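Local coordinates for enoyl-CoA hydratase/isomerase family protein (Ruegeria pomeroyi, PDB 3L3S) that belongs to the crotonase superfamily and probably acts on acyl-CoA thioesters as a hydratase or isomerase, perhaps with hydro-lyase activity, at the interface of chains A and B. Residues are numbered along the deposited sequence; one frame, centred on the assembly and turned at random. Chains: chain A/B, Enoyl-CoA hydratase/isomerase family protein.

The interface of chains A and B. Residues chain A 223, 226-228, 231-232, 235; chain B 97-98, 101-102, 121, 150, 152-154, 156-157.
In this trimer contact of the crotonase fold, the C-terminal helix 228-243 of one subunit lies against helices 84-101 and 150-155 of its neighbour. A:Tyr232 enters ring first, meeting B:Gln121 tip to tip. The extended B:Gln121, its CG anti to the backbone N (chi1 174°), delivers amide NE2 to the phenol OH at 2.7 Å, donating in the amide plane, with ring and amide nearly coplanar. B:Val153 wedges between two rings: CG1, anti to its own backbone N, sits over the centre of the A:Tyr232 face, 3.8 Å from the centroid, while CG2 covers the imidazole face of A:His223 at 3.9 Å from that centroid. B:Leu98 CG packs alongside the phenol at CD2, 3.8 Å away. A:Leu228 is as deeply buried, its branches splayed: CD2 lies 3.8 Å from B:Val153 CG1 and CD1 rests on B:Ala101 CB. An alanine in place of A:Tyr232 would remove the phenol and its hydrogen bond and would probably leave B:Val153 and B:Leu98 poorly packed, loosening the subunit contact. A polar flank adjoins this packing. B:Arg157, bent at chi2 (61°), donates from NH2 to the carbonyl O of A:His223 at 2.9 Å, capping the C-terminal end of helix 210-223, whose dipole would favour the positive charge. Its NH1 meets imidazole ND1 of A:His223 at 3.1 Å, an apparent hydrogen bond if that nitrogen accepts, and also donates to B:Ser156 OG, which helps fix the guanidinium's rotation. The looser side is at B:His102, little buried, past which A:Leu228 slides in the opposite direction, CD1 3.8 Å from CE1. Aromatic packing and helix cap probably secure adjacent subunits within the trimer.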
loop_
_atom_site.group_PDB
_atom_site.type_symbol
_atom_site.label_atom_id
_atom_site.label_comp_id
_atom_site.label_asym_id
_atom_site.label_seq_id
_atom_site.Cartn_x
_atom_site.Cartn_y
_atom_site.Cartn_z
ATOM N N HIS A 223 -3.049 3.404 14.453
ATOM C CA HIS A 223 -3.292 1.972 14.278
ATOM C C HIS A 223 -2.745 1.442 12.947
ATOM O O HIS A 223 -2.534 0.238 12.782
ATOM C CB HIS A 223 -4.755 1.566 14.580
ATOM C CG HIS A 223 -5.721 1.749 13.446
ATOM N ND1 HIS A 223 -5.429 1.418 12.139
ATOM C CD2 HIS A 223 -6.997 2.195 13.441
ATOM C CE1 HIS A 223 -6.480 1.655 11.379
ATOM N NE2 HIS A 223 -7.447 2.127 12.145
ATOM N N LEU A 226 0.581 -0.170 13.405
ATOM C CA LEU A 226 0.491 -1.286 14.355
ATOM C C LEU A 226 0.048 -2.610 13.708
ATOM O O LEU A 226 -0.484 -2.602 12.591
ATOM C CB LEU A 226 -0.538 -0.940 15.447
ATOM C CG LEU A 226 -0.315 0.129 16.519
ATOM C CD1 LEU A 226 -1.571 0.283 17.376
ATOM C CD2 LEU A 226 0.880 -0.214 17.368
ATOM N N PRO A 227 0.363 -3.773 14.340
ATOM C CA PRO A 227 -0.092 -5.039 13.734
ATOM C C PRO A 227 -1.611 -5.171 13.995
ATOM O O PRO A 227 -2.128 -4.475 14.881
ATOM C CB PRO A 227 0.733 -6.107 14.481
ATOM C CG PRO A 227 1.164 -5.455 15.739
ATOM C CD PRO A 227 1.450 -4.038 15.306
ATOM N N LEU A 228 -2.314 -6.030 13.241
ATOM C CA LEU A 228 -3.778 -6.198 13.371
ATOM C C LEU A 228 -4.365 -6.324 14.772
ATOM O O LEU A 228 -5.229 -5.534 15.139
ATOM C CB LEU A 228 -4.311 -7.362 12.514
ATOM C CG LEU A 228 -5.283 -7.087 11.344
ATOM C CD1 LEU A 228 -6.086 -8.345 11.064
ATOM C CD2 LEU A 228 -6.248 -5.937 11.609
ATOM N N ALA A 231 -3.921 -3.226 16.880
ATOM C CA ALA A 231 -4.747 -2.147 16.327
ATOM C C ALA A 231 -6.189 -2.301 16.810
ATOM O O ALA A 231 -6.849 -1.312 17.127
ATOM C CB ALA A 231 -4.687 -2.158 14.812
ATOM N N TYR A 232 -6.629 -3.557 16.934
ATOM C CA TYR A 232 -7.966 -3.875 17.418
ATOM C C TYR A 232 -8.069 -3.655 18.920
ATOM O O TYR A 232 -9.145 -3.380 19.421
ATOM C CB TYR A 232 -8.384 -5.305 17.039
ATOM C CG TYR A 232 -9.163 -5.403 15.736
ATOM C CD1 TYR A 232 -10.285 -4.566 15.485
ATOM C CD2 TYR A 232 -8.803 -6.335 14.755
ATOM C CE1 TYR A 232 -11.027 -4.661 14.276
ATOM C CE2 TYR A 232 -9.533 -6.449 13.542
ATOM C CZ TYR A 232 -10.638 -5.607 13.313
ATOM O OH TYR A 232 -11.328 -5.707 12.138
ATOM N N ALA A 235 -8.341 0.367 19.080
ATOM C CA ALA A 235 -9.569 0.839 18.438
ATOM C C ALA A 235 -10.904 0.495 19.098
ATOM O O ALA A 235 -11.820 1.306 19.062
ATOM C CB ALA A 235 -9.582 0.433 16.977
HETATM N N MSE B 97 -13.670 -10.552 13.713
HETATM C CA MSE B 97 -12.948 -9.957 12.593
HETATM C C MSE B 97 -11.466 -10.292 12.566
HETATM O O MSE B 97 -10.887 -10.439 11.491
HETATM C CB MSE B 97 -13.155 -8.447 12.575
HETATM C CG MSE B 97 -14.603 -8.020 12.497
HETATM SE SE MSE B 97 -15.462 -8.587 10.882
HETATM C CE MSE B 97 -17.285 -7.997 11.272
ATOM N N LEU B 98 -10.890 -10.491 13.754
ATOM C CA LEU B 98 -9.481 -10.852 13.918
ATOM C C LEU B 98 -9.305 -12.287 13.432
ATOM O O LEU B 98 -8.550 -12.538 12.487
ATOM C CB LEU B 98 -9.066 -10.757 15.393
ATOM C CG LEU B 98 -7.882 -9.881 15.824
ATOM C CD1 LEU B 98 -7.667 -10.022 17.336
ATOM C CD2 LEU B 98 -6.611 -10.239 15.058
ATOM N N ALA B 101 -9.771 -12.712 9.616
ATOM C CA ALA B 101 -8.677 -12.212 8.788
ATOM C C ALA B 101 -7.443 -13.092 8.942
ATOM O O ALA B 101 -6.712 -13.290 7.973
ATOM C CB ALA B 101 -8.359 -10.773 9.123
ATOM N N HIS B 102 -7.256 -13.653 10.140
ATOM C CA HIS B 102 -6.124 -14.547 10.444
ATOM C C HIS B 102 -6.469 -16.035 10.227
ATOM O O HIS B 102 -5.699 -16.921 10.616
ATOM C CB HIS B 102 -5.627 -14.353 11.890
ATOM C CG HIS B 102 -4.808 -13.113 12.113
ATOM N ND1 HIS B 102 -4.428 -12.260 11.097
ATOM C CD2 HIS B 102 -4.304 -12.580 13.253
ATOM C CE1 HIS B 102 -3.731 -11.257 11.602
ATOM N NE2 HIS B 102 -3.643 -11.427 12.909
ATOM N N GLN B 121 -16.519 -3.903 6.966
ATOM C CA GLN B 121 -15.440 -4.524 7.742
ATOM C C GLN B 121 -15.402 -6.044 7.523
ATOM O O GLN B 121 -14.328 -6.604 7.311
ATOM C CB GLN B 121 -15.635 -4.213 9.232
ATOM C CG GLN B 121 -14.678 -4.893 10.202
ATOM C CD GLN B 121 -14.852 -4.442 11.639
ATOM O OE1 GLN B 121 -15.883 -3.874 12.025
ATOM N NE2 GLN B 121 -13.832 -4.685 12.444
ATOM N N THR B 150 -13.578 0.966 14.416
ATOM C CA THR B 150 -13.314 -0.466 14.226
ATOM C C THR B 150 -13.417 -0.909 12.758
ATOM O O THR B 150 -12.567 -1.656 12.315
ATOM C CB THR B 150 -14.097 -1.381 15.226
ATOM O OG1 THR B 150 -15.491 -1.045 15.247
ATOM C CG2 THR B 150 -13.531 -1.256 16.621
ATOM N N ALA B 152 -12.737 0.811 10.132
ATOM C CA ALA B 152 -11.605 1.396 9.404
ATOM C C ALA B 152 -10.290 0.631 9.610
ATOM O O ALA B 152 -9.343 0.812 8.843
ATOM C CB ALA B 152 -11.426 2.871 9.735
ATOM N N VAL B 153 -10.262 -0.250 10.618
ATOM C CA VAL B 153 -9.098 -1.089 10.910
ATOM C C VAL B 153 -8.907 -2.112 9.784
ATOM O O VAL B 153 -7.840 -2.158 9.171
ATOM C CB VAL B 153 -9.225 -1.793 12.292
ATOM C CG1 VAL B 153 -8.085 -2.780 12.528
ATOM C CG2 VAL B 153 -9.226 -0.769 13.395
ATOM N N ALA B 154 -9.958 -2.870 9.484
ATOM C CA ALA B 154 -9.908 -3.871 8.425
ATOM C C ALA B 154 -9.846 -3.228 7.038
ATOM O O ALA B 154 -9.123 -3.724 6.171
ATOM C CB ALA B 154 -11.094 -4.823 8.521
ATOM N N SER B 156 -8.519 -0.210 6.289
ATOM C CA SER B 156 -7.187 0.391 6.138
ATOM C C SER B 156 -6.109 -0.596 5.706
ATOM O O SER B 156 -5.023 -0.191 5.299
ATOM C CB SER B 156 -6.748 1.075 7.422
ATOM O OG SER B 156 -6.657 0.133 8.481
ATOM N N ARG B 157 -6.414 -1.888 5.812
ATOM C CA ARG B 157 -5.478 -2.920 5.410
ATOM C C ARG B 157 -5.630 -3.316 3.952
ATOM O O ARG B 157 -4.710 -3.905 3.380
ATOM C CB ARG B 157 -5.575 -4.142 6.329
ATOM C CG ARG B 157 -4.513 -4.170 7.450
ATOM C CD ARG B 157 -4.629 -2.977 8.388
ATOM N NE ARG B 157 -3.743 -3.075 9.543
ATOM C CZ ARG B 157 -3.687 -2.190 10.542
ATOM N NH1 ARG B 157 -4.467 -1.111 10.551
ATOM N NH2 ARG B 157 -2.846 -2.396 11.546
#